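Local atomic coordinates of acidocalcisomal pyrophosphatase (Trypanosoma cruzi, PDB entry 5CUV), a protein that probably hydrolyses inorganic pyrophosphate to phosphate with the help of magnesium in the acidocalcisomes of the parasite. Residues A[159-163]-A[210-214]. Residues are numbered along the deposited sequence; the frame is centred on the assembly and turned at random.
With MLT (D-malate), chain C.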
loop_
_atom_site.group_PDB
_atom_site.type_symbol
_atom_site.label_atom_id
_atom_site.label_comp_id
_atom_site.label_asym_id
_atom_site.label_seq_id
_atom_site.Cartn_x
_atom_site.Cartn_y
_atom_site.Cartn_z
ATOM N N PHE A 159 30.199 -21.300 -6.746
ATOM C CA PHE A 159 29.403 -21.977 -5.731
ATOM C C PHE A 159 28.398 -22.658 -6.671
ATOM O O PHE A 159 27.230 -22.265 -6.803
ATOM C CB PHE A 159 28.795 -20.869 -4.843
ATOM C CG PHE A 159 27.671 -21.297 -3.925
ATOM C CD1 PHE A 159 27.803 -22.379 -3.050
ATOM C CD2 PHE A 159 26.499 -20.534 -3.867
ATOM C CE1 PHE A 159 26.777 -22.690 -2.120
ATOM C CE2 PHE A 159 25.479 -20.834 -2.953
ATOM C CZ PHE A 159 25.620 -21.915 -2.076
ATOM N N ALA A 160 28.938 -23.650 -7.383
ATOM C CA ALA A 160 28.203 -24.460 -8.363
ATOM C C ALA A 160 27.283 -25.376 -7.590
ATOM O O ALA A 160 27.613 -26.532 -7.304
ATOM C CB ALA A 160 29.179 -25.289 -9.236
ATOM N N VAL A 161 26.118 -24.838 -7.260
ATOM C CA VAL A 161 25.154 -25.570 -6.486
ATOM C C VAL A 161 23.816 -25.608 -7.176
ATOM O O VAL A 161 22.966 -24.750 -6.949
ATOM C CB VAL A 161 25.031 -24.926 -5.132
ATOM C CG1 VAL A 161 26.392 -25.038 -4.408
ATOM C CG2 VAL A 161 24.640 -23.465 -5.301
ATOM N N PRO A 162 23.619 -26.620 -8.042
ATOM C CA PRO A 162 22.423 -26.911 -8.853
ATOM C C PRO A 162 21.297 -27.641 -8.083
ATOM O O PRO A 162 21.524 -28.238 -7.028
ATOM C CB PRO A 162 22.996 -27.781 -9.956
ATOM C CG PRO A 162 23.967 -28.609 -9.181
ATOM C CD PRO A 162 24.698 -27.565 -8.391
ATOM N N TYR A 163 20.083 -27.607 -8.609
ATOM C CA TYR A 163 19.003 -28.304 -7.919
ATOM C C TYR A 163 17.654 -28.187 -8.583
ATOM O O TYR A 163 17.281 -27.129 -9.121
ATOM C CB TYR A 163 18.866 -27.813 -6.472
ATOM C CG TYR A 163 18.423 -26.370 -6.326
ATOM C CD1 TYR A 163 17.065 -26.024 -6.343
ATOM C CD2 TYR A 163 19.370 -25.352 -6.126
ATOM C CE1 TYR A 163 16.652 -24.694 -6.157
ATOM C CE2 TYR A 163 18.978 -24.021 -5.938
ATOM C CZ TYR A 163 17.620 -23.696 -5.949
ATOM O OH TYR A 163 17.250 -22.389 -5.704
ATOM N N ASP A 210 16.615 -18.431 1.247
ATOM C CA ASP A 210 17.248 -18.061 -0.004
ATOM C C ASP A 210 18.675 -18.584 -0.068
ATOM O O ASP A 210 19.459 -18.350 0.846
ATOM C CB ASP A 210 17.274 -16.554 -0.152
ATOM C CG ASP A 210 15.888 -15.988 -0.371
ATOM O OD1 ASP A 210 15.201 -16.564 -1.273
ATOM O OD2 ASP A 210 15.484 -15.004 0.339
ATOM N N LEU A 211 18.982 -19.290 -1.154
ATOM C CA LEU A 211 20.278 -19.849 -1.415
ATOM C C LEU A 211 21.321 -18.774 -1.307
ATOM O O LEU A 211 22.408 -18.999 -0.740
ATOM C CB LEU A 211 20.295 -20.430 -2.804
ATOM C CG LEU A 211 21.453 -21.393 -3.127
ATOM C CD1 LEU A 211 21.460 -22.620 -2.191
ATOM C CD2 LEU A 211 21.298 -21.817 -4.611
ATOM N N VAL A 212 20.998 -17.601 -1.844
ATOM C CA VAL A 212 21.894 -16.446 -1.754
ATOM C C VAL A 212 20.969 -15.325 -1.347
ATOM O O VAL A 212 20.217 -14.788 -2.172
ATOM C CB VAL A 212 22.604 -16.126 -3.124
ATOM C CG1 VAL A 212 23.413 -14.871 -3.041
ATOM C CG2 VAL A 212 23.532 -17.264 -3.487
ATOM N N ARG A 213 21.013 -14.992 -0.062
ATOM C CA ARG A 213 20.163 -13.979 0.504
ATOM C C ARG A 213 20.641 -12.581 0.146
ATOM O O ARG A 213 21.737 -12.203 0.546
ATOM C CB ARG A 213 20.134 -14.155 2.001
ATOM C CG ARG A 213 19.227 -13.193 2.712
ATOM C CD ARG A 213 18.954 -13.660 4.126
ATOM N NE ARG A 213 17.801 -12.952 4.662
ATOM C CZ ARG A 213 17.863 -11.794 5.302
ATOM N NH1 ARG A 213 19.037 -11.188 5.512
ATOM N NH2 ARG A 213 16.729 -11.236 5.693
ATOM N N THR A 214 19.811 -11.810 -0.556
ATOM C CA THR A 214 20.180 -10.477 -0.983
ATOM C C THR A 214 19.734 -9.333 -0.088
ATOM O O THR A 214 20.310 -8.257 -0.147
ATOM C CB THR A 214 19.685 -10.200 -2.438
ATOM O OG1 THR A 214 18.268 -10.368 -2.513
ATOM C CG2 THR A 214 20.313 -11.160 -3.409
HETATM C C1 MLT C . 13.252 -12.598 5.143
HETATM O O1 MLT C . 13.538 -12.856 3.970
HETATM O O2 MLT C . 13.809 -13.208 6.046
HETATM C C2 MLT C . 12.212 -11.532 5.470
HETATM O O3 MLT C . 11.669 -10.898 4.302
HETATM C C3 MLT C . 12.773 -10.505 6.481
HETATM C C4 MLT C . 11.756 -9.390 6.768
HETATM O O4 MLT C . 10.682 -9.367 6.210
HETATM O O5 MLT C . 12.055 -8.415 7.640
#
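Arg213 NH1 is gripped by three oxygens, through a hydrogen bond to Gln167 OE1 of the second subunit and weak ones to Leu219 O and Pro216 O. The long arginine, extended from CG to NE, can meet these while NH2, 3.5 Å from D-malate O2, turns its guanidinium edge to the carboxylate, as suits a pocket for an anion.

Just before Arg213 in the chain, Leu211 and Val212 make all the contact that 210-214 has with 159-163; it is apolar throughout, with no hydrogen bond between the two. Leu211 is the hub: its CD2 branch lies near the ring plane of Tyr163, at the CE2 edge, and 3.8 Å from Val161 CG2. One methyl thus touches both an aromatic edge and a valine methyl, while the branch point CG lies 4.1 Å from Phe159 CE2, obliquely to the ring, so a single leucine serves three neighbours. Phe159 CE2 also meets Val212 CG2 at the ring edge. With CG anti to the backbone N (chi1 166°), the Phe159 ring extends toward 210-214, and one face receives Val161 CG2, 3.5 Å above its centre. The inverse gamma turn centred on Ala160 brings these two residues together. Tyrosine suits position 163 because its ring edge packs on leucine while its OH makes a weak hydrogen bond to Arg209 O of the second subunit; Pro162 O is hydrogen-bonded to Tyr163 OH of that subunit.

The contact thus sits at a subunit interface. The loop 159-163, between helix 132-141 and strand 166-173, meets the short strand 212-213, which pairs in parallel with a strand of the second subunit and carries the sheet across the interface.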